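Local coordinates for protein light Chain (Clostridium botulinum, PDB 6BVD) that probably cleaves a SNARE protein of nerve terminals, acting as the zinc-dependent protease domain of the mosaic botulinum neurotoxin type HA, at residues M3-N8 against L109-K114; Y23-Y28 against S138-L143; N122-E127 against Q178-T183; S254-T259 against G367-N372; K289-Y294 against N339-L344. One frame throughout, in Å; residues are numbered along the deposited sequence.

Contact 1 (M3-N8 against L109-K114); sequences MPVVIN and LLEEIK
V5 points at the helix of L109-K114 and divides its methyls among three residues: CG1 sits 4.0 Å from both E111 CG and K114 CD, while CG2 comes 4.2 Å from L110 CB. The V5 and L110 side chains cross at about a right angle; K114, fully extended with CG anti to the backbone N (chi1 165°), slides past V5 in the opposite direction. Further on, I7 CD1 meets L110 CD1 at 4.2 Å. An irregular N-terminal arm thus lies on helix 104-115 of the zinc protease domain without a direct hydrogen bond. E111 OE2 and M3 O lie close, but both are acceptors and do not bond; M3 is poorly ordered. A water makes one polar link, accepting from V6 N and K114 NZ, both at 3.2 Å. V5 O takes N101 ND2 as donor. F97 of helix 83-100 touches both I7 and L110, and L110 also packs on L230 of helix 222-237, the helix whose H228 and H232 bind the zinc ion.

Contact 2 (Y23-Y28 against S138-L143); sequences YIRPPY and SFNVKL
This is an antiparallel strand pairing within the mixed sheet of the domain, where strand 138-142 lies between strands 21-24 and 148-152. Y23 and K142 form a hydrogen-bonded pair: K142 N gives to Y23 O at 2.9 Å, and the return bond from Y23 N to K142 O is weak at 3.5 Å. I24 and V141 make the adjoining non-hydrogen-bonded pair. Beyond it R25 N donates to N140 O at 2.8 Å, nearly straight (171° at the hydrogen). On the I24 face, I24 CG2 reaches V141 CG1 at 3.9 Å and F139 CE1 at 4.1 Å, an apolar cluster continued by A38 of strand 36-40. Beside the pairing, R25 and N140 run alongside each other, the amide stacked on the guanidinium with only 9° between their planes; the bend of R25 at chi3 (70°) places NE for this. R25 NH1 is hydrogen-bonded to N33 OD1. A water at the in-plane edge of the guanidinium accepts from R25 NE and N140 N and donates to R25 O. Over the guanidinium centre sits N140 ND2, 3.3 Å from R25 NH2, a meeting of two donors without a bond between them.

Contact 3 (N122-E127 against Q178-T183); sequences NSYTQE and QSMEAT
Y124 reaches across to M180 and A182 with its ring alone. From CB, the first torsion sets CG anti to the carbonyl carbon (chi1 -65°), and the ring extends toward Q178-T183. CG is 4.1 Å from M180 SD. At CD2 the neighbour is A182 CB, 3.6 Å off, which also lies near N122 OD1. Y124 CE2 makes the tightest approach, 3.5 Å to M180 CG. The carbonyl O of E181 lies at the ring edge, near its plane. CZ is 3.8 Å from M180 SD, and at the tip OH comes no closer than 4.2 Å to M180 CG. Taken over the whole ring, M180 SD stands 3.7 Å from the Y124 centroid and 10° off the normal, a Met-aromatic contact over the face. The tyrosine rides on a type I turn, N122 to T125, overlaid by an Asx turn in which Y124 N donates to N122 OD1 at 3.0 Å. T125 OG1 accepts from N122 N at 2.9 Å, bracing the same turn. No hydrogen bond joins the two loops directly. Behind them, A182 pairs by backbone with Y174, and M180 O accepts from S175 OG. Y124 and M180 also touch a crystal neighbour.

Contact 4 (S254-T259 against G367-N372); sequences SYMKVT and GYLAEN
M256 and A370 bridge two loops through their backbones, their CA atoms 4.5 Å apart. The firm hydrogen bond runs from K257 N to L369 O, 2.8 Å long and nearly along the C=O axis; E371 N to Y255 O, at 3.4 Å, is weak. Two CA-H...O contacts supplement them, M256 CA to L369 O and A370 CA to Y255 O. The apolar part centres on L369, whose CB meets M256 CG at 3.7 Å and whose CD1 meets V258 CG2 at 4.1 Å. Y255 CD1 lies 3.8 Å from A370 CB, while the tyrosine OH reaches G367 CA. M256 CG covers one face of this ring, toward the rim. A water joins Y255 OH to L369 N, from which it accepts, within the type I turn G367-A370. L369 also packs on P249 and on F267 of helix 264-270, the helix carrying the zinc ligand E266. Charge plays little direct part: K257 NZ and E371 OE2 stay 5.6 Å apart, so any attraction is probably weak, and the loops are joined chiefly by backbone bonding and the packing around L369.

Contact 5 (K289-Y294 against N339-L344); sequences KVLSDY and NKFEQL
Helix segments 289-294 and 339-344 run at 124° to each other, their axes 11.4 Å apart at closest approach, and L291 and F341 have the nearest CA atoms at 7.5 Å. F341 bridges this wide spacing. Its CG is anti to the backbone N (chi1 178°), and the ring sits among V290, L291 and Y294. L291 covers one face: CD1 stands 4.0 Å from the ring centroid, over its centre, a CH-pi contact, and CB lies over the same ring, 3.8 Å from F341 CZ. The ring tip presses on the helix backbone as well, F341 CZ being 3.5 Å from L291 N. V290 CG1 and Y294 CD2 meet the ring at its edge, in plane, the latter 3.5 Å from F341 CE1. The Y294 and F341 rings have planes 82° apart but meet obliquely. Y294 CE2 also touches L344 CD2 at 3.7 Å, and V290 CG1 lies over one face of the Y294 ring toward its rim. The hydroxyl of Y294 is hydrogen-bonded to Y238 O. Around this apolar seam between helices 280-301 and 338-348, Y287 of the former meets F341 edge-to-face, Y324 does the same to Y294, and V290, L291 and Y294 also pack on Y345, L338 and I348 of the latter helix, respectively.

In the fold
Contact 5 is the buried one, apolar throughout between two helices; the other four are only partly buried. Contact 2 alone is regular sheet pairing and mixes apolar packing around I24 with a polar stack of R25 on N140. Contacts 3 and 4 join loops, the former by side chains around one tyrosine, the latter largely by backbone. Contact 1 sets a loop on a helix. Contacts 1 and 5 approach within about 6 Å at nearest atoms, and Y238 is bonded to both E112 and Y294. Helix 280-301 carries part of contact 5, and its R300 reaches the N122-E127 loop of contact 3. Contacts 2 and 4, with centres about 40 Å apart, lie on opposite sides of the chain's centre.

Contact 1 (M3-N8 against L109-K114)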
# COMPACT_ATOMS: atom_id res chain seq x y z
N MET A 3 1.81 9.01 -15.59
CA MET A 3 2.43 10.28 -15.23
C MET A 3 2.98 10.23 -13.79
O MET A 3 4.09 10.72 -13.55
CB MET A 3 1.43 11.42 -15.41
CG MET A 3 0.62 11.27 -16.70
SD MET A 3 -0.48 12.65 -17.06
CE MET A 3 -1.39 12.77 -15.52
N PRO A 4 2.22 9.64 -12.84
CA PRO A 4 2.92 9.39 -11.57
C PRO A 4 4.01 8.34 -11.80
O PRO A 4 3.89 7.48 -12.68
CB PRO A 4 1.82 8.86 -10.64
CG PRO A 4 0.53 9.33 -11.26
CD PRO A 4 0.78 9.33 -12.74
N VAL A 5 5.10 8.44 -11.04
CA VAL A 5 6.21 7.53 -11.26
C VAL A 5 5.92 6.13 -10.73
O VAL A 5 4.99 5.90 -9.93
CB VAL A 5 7.50 8.08 -10.63
CG1 VAL A 5 7.60 9.56 -10.90
CG2 VAL A 5 7.54 7.81 -9.13
N VAL A 6 6.73 5.19 -11.19
CA VAL A 6 6.70 3.82 -10.73
C VAL A 6 7.72 3.58 -9.61
O VAL A 6 8.91 3.92 -9.75
CB VAL A 6 7.00 2.87 -11.92
CG1 VAL A 6 7.17 1.43 -11.44
CG2 VAL A 6 5.91 3.01 -12.99
N ILE A 7 7.27 3.03 -8.49
CA ILE A 7 8.16 2.67 -7.40
C ILE A 7 8.53 1.19 -7.54
O ILE A 7 7.65 0.34 -7.58
CB ILE A 7 7.51 2.96 -6.02
CG1 ILE A 7 7.12 4.45 -5.90
CG2 ILE A 7 8.43 2.53 -4.92
CD1 ILE A 7 8.31 5.43 -6.13
N ASN A 8 9.83 0.87 -7.66
CA ASN A 8 10.26 -0.53 -7.78
C ASN A 8 10.46 -1.23 -6.44
O ASN A 8 10.85 -0.59 -5.49
CB ASN A 8 11.57 -0.59 -8.59
CG ASN A 8 11.43 0.06 -9.94
OD1 ASN A 8 10.55 -0.30 -10.70
ND2 ASN A 8 12.28 1.02 -10.23
N LEU A 109 5.92 15.99 -6.47
CA LEU A 109 7.32 16.06 -5.98
C LEU A 109 8.23 14.97 -6.62
O LEU A 109 9.33 15.26 -7.12
CB LEU A 109 7.36 15.90 -4.47
CG LEU A 109 8.76 15.81 -3.85
CD1 LEU A 109 9.58 17.07 -4.16
CD2 LEU A 109 8.62 15.66 -2.35
N LEU A 110 7.76 13.72 -6.62
CA LEU A 110 8.58 12.64 -7.19
C LEU A 110 8.80 12.78 -8.70
O LEU A 110 9.91 12.43 -9.19
CB LEU A 110 7.98 11.29 -6.86
CG LEU A 110 8.00 10.90 -5.38
CD1 LEU A 110 7.49 9.44 -5.18
CD2 LEU A 110 9.38 11.08 -4.78
N GLU A 111 7.79 13.29 -9.43
CA GLU A 111 7.94 13.58 -10.89
C GLU A 111 9.03 14.65 -11.14
O GLU A 111 9.81 14.57 -12.11
CB GLU A 111 6.61 14.05 -11.51
CG GLU A 111 5.55 12.97 -11.64
CD GLU A 111 4.12 13.51 -11.79
OE1 GLU A 111 3.95 14.72 -12.07
OE2 GLU A 111 3.17 12.71 -11.62
N GLU A 112 9.11 15.66 -10.27
CA GLU A 112 10.18 16.63 -10.36
C GLU A 112 11.54 16.01 -10.11
O GLU A 112 12.48 16.30 -10.83
CB GLU A 112 9.98 17.79 -9.35
CG GLU A 112 8.86 18.72 -9.75
CD GLU A 112 9.27 19.63 -10.87
OE1 GLU A 112 10.47 19.81 -11.08
OE2 GLU A 112 8.40 20.17 -11.56
N ILE A 113 11.65 15.19 -9.09
CA ILE A 113 12.91 14.52 -8.77
C ILE A 113 13.39 13.64 -9.96
O ILE A 113 14.60 13.44 -10.17
CB ILE A 113 12.78 13.68 -7.50
CG1 ILE A 113 12.57 14.61 -6.28
CG2 ILE A 113 14.03 12.90 -7.27
CD1 ILE A 113 13.74 15.59 -6.04
N LYS A 114 12.43 13.07 -10.68
CA LYS A 114 12.74 12.22 -11.83
C LYS A 114 13.17 13.03 -13.03
O LYS A 114 14.14 12.70 -13.70
CB LYS A 114 11.52 11.37 -12.19
CG LYS A 114 11.60 10.70 -13.58
CD LYS A 114 10.26 9.96 -13.87
CE LYS A 114 10.20 9.43 -15.31
NZ LYS A 114 8.89 8.74 -15.58
O HOH W 1 8.38 6.08 -13.83

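Contact 2 (Y23-Y28 against S138-L143)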
# COMPACT_ATOMS: atom_id res chain seq x y z
N TYR A 23 25.82 -2.74 -9.84
CA TYR A 23 26.87 -2.17 -9.00
C TYR A 23 27.25 -0.78 -9.46
O TYR A 23 27.45 -0.55 -10.66
CB TYR A 23 28.11 -3.08 -8.97
CG TYR A 23 27.96 -4.16 -7.92
CD1 TYR A 23 28.59 -4.05 -6.68
CD2 TYR A 23 27.17 -5.28 -8.15
CE1 TYR A 23 28.44 -5.03 -5.71
CE2 TYR A 23 27.01 -6.26 -7.19
CZ TYR A 23 27.65 -6.14 -5.98
OH TYR A 23 27.48 -7.13 -5.05
N ILE A 24 27.36 0.18 -8.55
CA ILE A 24 27.74 1.49 -9.06
C ILE A 24 28.98 2.02 -8.35
O ILE A 24 29.23 1.73 -7.19
CB ILE A 24 26.60 2.52 -8.95
CG1 ILE A 24 26.45 3.03 -7.54
CG2 ILE A 24 25.31 1.94 -9.44
CD1 ILE A 24 25.23 3.95 -7.39
N ARG A 25 29.76 2.80 -9.08
CA ARG A 25 30.96 3.46 -8.54
C ARG A 25 30.55 4.88 -8.22
O ARG A 25 30.45 5.70 -9.13
CB ARG A 25 32.11 3.45 -9.55
CG ARG A 25 33.45 3.93 -8.94
CD ARG A 25 34.59 3.95 -10.01
NE ARG A 25 34.38 5.01 -11.00
CZ ARG A 25 35.26 5.33 -11.94
NH1 ARG A 25 36.41 4.68 -11.99
NH2 ARG A 25 35.02 6.30 -12.81
N PRO A 26 30.27 5.18 -6.93
CA PRO A 26 29.63 6.49 -6.71
C PRO A 26 30.63 7.66 -6.76
O PRO A 26 31.84 7.43 -6.77
CB PRO A 26 28.93 6.31 -5.32
CG PRO A 26 29.49 5.12 -4.71
CD PRO A 26 30.31 4.34 -5.73
N PRO A 27 30.12 8.91 -6.87
CA PRO A 27 31.03 10.05 -6.97
C PRO A 27 32.02 10.07 -5.80
O PRO A 27 31.63 9.71 -4.67
CB PRO A 27 30.09 11.28 -6.95
CG PRO A 27 28.76 10.75 -6.59
CD PRO A 27 28.71 9.31 -6.94
N TYR A 28 33.27 10.41 -6.12
CA TYR A 28 34.43 10.46 -5.22
C TYR A 28 35.10 9.07 -5.01
O TYR A 28 36.15 8.98 -4.37
CB TYR A 28 34.06 11.06 -3.84
CG TYR A 28 33.46 12.46 -3.91
CD1 TYR A 28 34.05 13.45 -4.67
CD2 TYR A 28 32.28 12.76 -3.23
CE1 TYR A 28 33.50 14.74 -4.74
CE2 TYR A 28 31.71 14.03 -3.29
CZ TYR A 28 32.32 15.01 -4.06
OH TYR A 28 31.77 16.28 -4.12
N SER A 138 27.56 11.95 -14.39
CA SER A 138 27.47 10.52 -14.65
C SER A 138 28.42 9.72 -13.76
O SER A 138 29.28 10.28 -13.08
CB SER A 138 27.74 10.26 -16.14
OG SER A 138 29.08 10.56 -16.43
N PHE A 139 28.22 8.40 -13.71
CA PHE A 139 29.09 7.51 -12.94
C PHE A 139 29.25 6.16 -13.63
O PHE A 139 28.39 5.75 -14.42
CB PHE A 139 28.56 7.29 -11.51
CG PHE A 139 27.06 7.03 -11.45
CD1 PHE A 139 26.56 5.75 -11.65
CD2 PHE A 139 26.17 8.07 -11.18
CE1 PHE A 139 25.18 5.48 -11.60
CE2 PHE A 139 24.78 7.83 -11.13
CZ PHE A 139 24.28 6.52 -11.36
N ASN A 140 30.34 5.46 -13.31
CA ASN A 140 30.50 4.07 -13.77
C ASN A 140 29.56 3.08 -13.09
O ASN A 140 29.36 3.13 -11.87
CB ASN A 140 31.94 3.58 -13.57
CG ASN A 140 32.89 4.12 -14.63
OD1 ASN A 140 32.48 4.93 -15.45
ND2 ASN A 140 34.13 3.64 -14.63
N VAL A 141 29.00 2.16 -13.88
CA VAL A 141 28.26 1.04 -13.30
C VAL A 141 28.78 -0.28 -13.89
O VAL A 141 29.22 -0.33 -15.05
CB VAL A 141 26.72 1.12 -13.51
CG1 VAL A 141 26.19 2.51 -13.17
CG2 VAL A 141 26.31 0.72 -14.90
N LYS A 142 28.76 -1.33 -13.08
CA LYS A 142 29.25 -2.63 -13.52
C LYS A 142 28.07 -3.59 -13.72
O LYS A 142 27.26 -3.82 -12.80
CB LYS A 142 30.27 -3.17 -12.51
CG LYS A 142 30.92 -4.50 -12.90
CD LYS A 142 31.80 -5.02 -11.77
CE LYS A 142 33.06 -4.16 -11.61
NZ LYS A 142 33.85 -4.59 -10.40
N LEU A 143 27.90 -4.05 -14.95
CA LEU A 143 26.77 -4.91 -15.29
C LEU A 143 26.95 -6.39 -14.87
O LEU A 143 28.00 -6.80 -14.36
CB LEU A 143 26.49 -4.80 -16.80
CG LEU A 143 26.19 -3.38 -17.31
CD1 LEU A 143 26.09 -3.35 -18.83
CD2 LEU A 143 24.92 -2.75 -16.68
O HOH W 2 31.97 6.44 -10.98

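Contact 3 (N122-E127 against Q178-T183)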
# COMPACT_ATOMS: atom_id res chain seq x y z
N ASN A 122 29.09 22.91 -16.80
CA ASN A 122 29.15 23.80 -15.64
C ASN A 122 30.10 24.96 -15.91
O ASN A 122 30.54 25.17 -17.05
CB ASN A 122 29.56 23.00 -14.40
CG ASN A 122 30.92 22.30 -14.55
OD1 ASN A 122 31.95 22.94 -14.63
ND2 ASN A 122 30.91 20.97 -14.54
N SER A 123 30.43 25.75 -14.87
CA SER A 123 31.24 26.93 -15.10
C SER A 123 32.57 26.66 -15.78
O SER A 123 33.03 27.48 -16.55
CB SER A 123 31.48 27.68 -13.79
OG SER A 123 30.24 28.23 -13.37
N TYR A 124 33.15 25.50 -15.52
CA TYR A 124 34.49 25.15 -16.00
C TYR A 124 34.49 24.09 -17.11
O TYR A 124 35.47 23.35 -17.24
CB TYR A 124 35.32 24.64 -14.84
CG TYR A 124 35.55 25.72 -13.81
CD1 TYR A 124 35.77 27.04 -14.19
CD2 TYR A 124 35.51 25.43 -12.46
CE1 TYR A 124 35.98 28.06 -13.22
CE2 TYR A 124 35.71 26.45 -11.50
CZ TYR A 124 35.94 27.74 -11.89
OH TYR A 124 36.13 28.73 -10.92
N THR A 125 33.41 24.03 -17.90
CA THR A 125 33.40 23.18 -19.12
C THR A 125 33.10 24.07 -20.33
O THR A 125 32.63 25.20 -20.16
CB THR A 125 32.37 22.01 -19.02
OG1 THR A 125 31.03 22.51 -18.90
CG2 THR A 125 32.67 21.09 -17.84
N GLN A 126 33.43 23.61 -21.53
CA GLN A 126 33.20 24.39 -22.76
C GLN A 126 31.72 24.65 -23.04
O GLN A 126 30.91 23.71 -23.04
CB GLN A 126 33.81 23.67 -23.97
CG GLN A 126 35.30 23.56 -23.92
CD GLN A 126 35.77 22.35 -23.12
OE1 GLN A 126 34.95 21.57 -22.60
NE2 GLN A 126 37.09 22.18 -23.01
N GLU A 127 31.40 25.90 -23.38
CA GLU A 127 30.01 26.31 -23.63
C GLU A 127 29.38 25.61 -24.84
O GLU A 127 28.18 25.36 -24.85
CB GLU A 127 29.92 27.83 -23.82
CG GLU A 127 30.46 28.59 -22.59
CD GLU A 127 30.19 30.09 -22.65
OE1 GLU A 127 29.26 30.51 -23.36
OE2 GLU A 127 30.92 30.85 -21.96
N GLN A 178 44.13 21.80 -11.32
CA GLN A 178 44.67 22.77 -10.36
C GLN A 178 43.87 22.92 -9.07
O GLN A 178 43.87 24.02 -8.48
CB GLN A 178 44.80 24.14 -11.03
CG GLN A 178 45.83 24.17 -12.16
CD GLN A 178 46.17 25.59 -12.57
OE1 GLN A 178 46.70 26.37 -11.76
NE2 GLN A 178 45.80 25.96 -13.80
N SER A 179 43.25 21.83 -8.63
CA SER A 179 42.51 21.78 -7.36
C SER A 179 41.29 22.69 -7.35
O SER A 179 40.66 22.90 -6.32
CB SER A 179 43.42 22.16 -6.19
OG SER A 179 44.52 21.28 -6.09
N MET A 180 40.97 23.25 -8.51
CA MET A 180 39.80 24.08 -8.70
C MET A 180 38.51 23.36 -8.32
O MET A 180 38.40 22.14 -8.48
CB MET A 180 39.78 24.50 -10.16
CG MET A 180 39.01 25.74 -10.51
SD MET A 180 39.35 26.00 -12.25
CE MET A 180 41.06 25.59 -12.17
N GLU A 181 37.50 24.10 -7.87
CA GLU A 181 36.24 23.46 -7.47
C GLU A 181 35.02 24.17 -8.03
O GLU A 181 34.80 25.35 -7.79
CB GLU A 181 36.14 23.36 -5.94
CG GLU A 181 37.09 22.34 -5.37
CD GLU A 181 36.85 22.06 -3.89
OE1 GLU A 181 35.79 22.44 -3.36
OE2 GLU A 181 37.75 21.45 -3.26
N ALA A 182 34.28 23.44 -8.86
CA ALA A 182 33.01 23.91 -9.36
C ALA A 182 31.89 23.26 -8.56
O ALA A 182 31.96 22.06 -8.23
CB ALA A 182 32.86 23.60 -10.84
N THR A 183 30.87 24.04 -8.24
CA THR A 183 29.69 23.51 -7.56
C THR A 183 28.43 23.79 -8.39
O THR A 183 27.67 24.70 -8.08
CB THR A 183 29.54 24.13 -6.14
OG1 THR A 183 29.49 25.55 -6.27
CG2 THR A 183 30.72 23.77 -5.30

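Contact 4 (S254-T259 against G367-N372)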
# COMPACT_ATOMS: atom_id res chain seq x y z
N SER A 254 8.74 31.28 22.05
CA SER A 254 8.90 30.29 23.12
C SER A 254 9.09 28.87 22.59
O SER A 254 9.70 28.04 23.26
CB SER A 254 7.71 30.33 24.09
OG SER A 254 6.49 30.33 23.38
N TYR A 255 8.54 28.58 21.40
CA TYR A 255 8.64 27.24 20.83
C TYR A 255 10.02 26.96 20.23
O TYR A 255 10.34 25.80 19.94
CB TYR A 255 7.57 27.02 19.74
CG TYR A 255 7.90 27.57 18.35
CD1 TYR A 255 8.66 26.83 17.45
CD2 TYR A 255 7.36 28.78 17.91
CE1 TYR A 255 8.94 27.30 16.17
CE2 TYR A 255 7.64 29.27 16.61
CZ TYR A 255 8.43 28.51 15.75
OH TYR A 255 8.74 28.96 14.48
N MET A 256 10.77 28.02 19.98
CA MET A 256 12.07 27.95 19.29
C MET A 256 13.25 27.62 20.20
O MET A 256 13.28 28.02 21.38
CB MET A 256 12.38 29.27 18.58
CG MET A 256 11.53 29.62 17.39
SD MET A 256 11.91 31.31 16.86
CE MET A 256 10.85 31.49 15.42
N LYS A 257 14.22 26.90 19.64
CA LYS A 257 15.53 26.74 20.26
C LYS A 257 16.62 27.20 19.27
O LYS A 257 16.93 26.50 18.30
CB LYS A 257 15.76 25.29 20.69
CG LYS A 257 16.99 25.15 21.57
CD LYS A 257 17.57 23.75 21.58
CE LYS A 257 18.84 23.73 22.42
NZ LYS A 257 19.33 22.34 22.65
N VAL A 258 17.16 28.40 19.49
CA VAL A 258 18.11 29.00 18.54
C VAL A 258 19.54 28.96 19.09
O VAL A 258 19.76 29.32 20.24
CB VAL A 258 17.76 30.47 18.23
CG1 VAL A 258 18.52 30.93 17.00
CG2 VAL A 258 16.28 30.63 17.97
N THR A 259 20.52 28.54 18.30
CA THR A 259 21.91 28.44 18.78
C THR A 259 22.87 29.26 17.91
O THR A 259 23.78 29.91 18.42
CB THR A 259 22.42 26.99 18.88
OG1 THR A 259 22.19 26.30 17.64
CG2 THR A 259 21.72 26.26 20.02
N GLY A 367 7.74 25.16 13.39
CA GLY A 367 8.64 25.85 12.48
C GLY A 367 9.99 25.16 12.51
O GLY A 367 10.23 24.30 13.37
N TYR A 368 10.89 25.55 11.61
CA TYR A 368 12.21 24.92 11.55
C TYR A 368 13.00 24.99 12.87
O TYR A 368 13.71 24.05 13.22
CB TYR A 368 13.06 25.55 10.44
CG TYR A 368 14.38 24.83 10.32
CD1 TYR A 368 14.47 23.62 9.61
CD2 TYR A 368 15.53 25.33 10.93
CE1 TYR A 368 15.67 22.94 9.52
CE2 TYR A 368 16.73 24.65 10.85
CZ TYR A 368 16.79 23.45 10.13
OH TYR A 368 17.98 22.77 10.03
N LEU A 369 12.86 26.09 13.60
CA LEU A 369 13.62 26.31 14.81
C LEU A 369 13.00 25.66 16.04
O LEU A 369 13.46 25.91 17.17
CB LEU A 369 13.78 27.81 15.08
CG LEU A 369 14.70 28.52 14.07
CD1 LEU A 369 14.67 30.04 14.24
CD2 LEU A 369 16.15 27.97 14.13
N ALA A 370 11.96 24.85 15.83
CA ALA A 370 11.29 24.18 16.96
C ALA A 370 12.24 23.21 17.65
O ALA A 370 13.13 22.63 17.02
CB ALA A 370 10.03 23.44 16.48
N GLU A 371 12.03 23.02 18.96
CA GLU A 371 12.89 22.13 19.73
C GLU A 371 12.65 20.69 19.29
O GLU A 371 11.50 20.28 19.05
CB GLU A 371 12.63 22.30 21.24
CG GLU A 371 13.65 21.60 22.13
CD GLU A 371 13.43 21.85 23.63
OE1 GLU A 371 12.56 22.68 23.98
OE2 GLU A 371 14.15 21.24 24.46
N ASN A 372 13.73 19.93 19.17
CA ASN A 372 13.65 18.49 18.91
C ASN A 372 13.69 17.73 20.22
O ASN A 372 14.42 18.13 21.13
CB ASN A 372 14.80 18.02 18.00
CG ASN A 372 14.76 18.67 16.64
OD1 ASN A 372 13.70 18.86 16.06
ND2 ASN A 372 15.93 19.02 16.12
O HOH W 3 11.23 28.32 12.86

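Contact 5 (K289-Y294 against N339-L344)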
# COMPACT_ATOMS: atom_id res chain seq x y z
N LYS A 289 19.76 36.17 -8.17
CA LYS A 289 20.89 35.28 -8.44
C LYS A 289 20.46 34.16 -9.40
O LYS A 289 21.15 33.88 -10.39
CB LYS A 289 21.45 34.68 -7.16
CG LYS A 289 22.58 33.68 -7.39
CD LYS A 289 22.98 32.99 -6.08
CE LYS A 289 21.73 32.34 -5.40
NZ LYS A 289 21.26 30.98 -5.94
N VAL A 290 19.31 33.53 -9.11
CA VAL A 290 18.84 32.41 -9.94
C VAL A 290 18.53 32.90 -11.35
O VAL A 290 18.86 32.22 -12.33
CB VAL A 290 17.58 31.69 -9.35
CG1 VAL A 290 17.09 30.55 -10.31
CG2 VAL A 290 17.87 31.11 -7.97
N LEU A 291 17.93 34.08 -11.45
CA LEU A 291 17.59 34.67 -12.73
C LEU A 291 18.84 34.94 -13.58
O LEU A 291 18.86 34.66 -14.78
CB LEU A 291 16.81 35.97 -12.53
CG LEU A 291 16.55 36.82 -13.78
CD1 LEU A 291 15.71 36.01 -14.79
CD2 LEU A 291 15.88 38.14 -13.44
N SER A 292 19.86 35.49 -12.94
CA SER A 292 21.12 35.70 -13.61
C SER A 292 21.76 34.36 -14.08
O SER A 292 22.25 34.26 -15.22
CB SER A 292 22.05 36.46 -12.67
OG SER A 292 23.34 36.57 -13.22
N ASP A 293 21.71 33.32 -13.25
CA ASP A 293 22.27 32.01 -13.63
C ASP A 293 21.49 31.37 -14.78
O ASP A 293 22.08 30.77 -15.68
CB ASP A 293 22.28 31.05 -12.45
CG ASP A 293 23.32 31.42 -11.39
OD1 ASP A 293 24.27 32.12 -11.72
OD2 ASP A 293 23.20 30.94 -10.24
N TYR A 294 20.16 31.49 -14.75
CA TYR A 294 19.37 30.90 -15.85
C TYR A 294 19.56 31.66 -17.16
O TYR A 294 19.53 31.01 -18.21
CB TYR A 294 17.87 30.83 -15.52
CG TYR A 294 17.51 29.75 -14.54
CD1 TYR A 294 18.50 29.00 -13.91
CD2 TYR A 294 16.19 29.49 -14.22
CE1 TYR A 294 18.18 28.03 -13.03
CE2 TYR A 294 15.86 28.50 -13.33
CZ TYR A 294 16.87 27.78 -12.73
OH TYR A 294 16.55 26.78 -11.84
N ASN A 339 8.11 36.25 -17.28
CA ASN A 339 6.87 35.74 -16.71
C ASN A 339 6.96 34.22 -16.48
O ASN A 339 6.51 33.71 -15.45
CB ASN A 339 5.69 36.07 -17.62
CG ASN A 339 5.34 37.53 -17.59
OD1 ASN A 339 5.44 38.18 -16.55
ND2 ASN A 339 4.93 38.06 -18.74
N LYS A 340 7.54 33.50 -17.43
CA LYS A 340 7.74 32.07 -17.23
C LYS A 340 8.77 31.82 -16.11
O LYS A 340 8.67 30.83 -15.38
CB LYS A 340 8.16 31.39 -18.54
CG LYS A 340 7.03 31.21 -19.53
CD LYS A 340 7.56 30.53 -20.80
CE LYS A 340 6.49 29.69 -21.48
NZ LYS A 340 7.06 29.02 -22.71
N PHE A 341 9.76 32.70 -15.96
CA PHE A 341 10.72 32.54 -14.87
C PHE A 341 10.06 32.71 -13.50
O PHE A 341 10.34 31.97 -12.56
CB PHE A 341 11.88 33.53 -14.98
CG PHE A 341 12.83 33.41 -13.85
CD1 PHE A 341 13.79 32.42 -13.86
CD2 PHE A 341 12.73 34.24 -12.73
CE1 PHE A 341 14.66 32.27 -12.80
CE2 PHE A 341 13.57 34.08 -11.67
CZ PHE A 341 14.54 33.10 -11.69
N GLU A 342 9.22 33.72 -13.38
CA GLU A 342 8.56 33.94 -12.10
C GLU A 342 7.72 32.72 -11.71
O GLU A 342 7.76 32.27 -10.56
CB GLU A 342 7.69 35.19 -12.17
CG GLU A 342 7.14 35.59 -10.81
CD GLU A 342 6.27 36.83 -10.88
OE1 GLU A 342 6.12 37.39 -11.99
OE2 GLU A 342 5.73 37.21 -9.81
N GLN A 343 7.02 32.12 -12.68
CA GLN A 343 6.23 30.94 -12.40
C GLN A 343 7.09 29.73 -12.06
O GLN A 343 6.75 28.94 -11.18
CB GLN A 343 5.29 30.63 -13.56
CG GLN A 343 4.14 31.64 -13.68
CD GLN A 343 3.34 31.80 -12.37
OE1 GLN A 343 2.62 30.90 -11.95
NE2 GLN A 343 3.47 32.97 -11.73
N LEU A 344 8.24 29.59 -12.72
CA LEU A 344 9.13 28.47 -12.41
C LEU A 344 9.69 28.59 -10.99
O LEU A 344 9.64 27.65 -10.19
CB LEU A 344 10.26 28.42 -13.43
CG LEU A 344 11.37 27.43 -13.08
CD1 LEU A 344 10.80 26.04 -12.89
CD2 LEU A 344 12.46 27.41 -14.20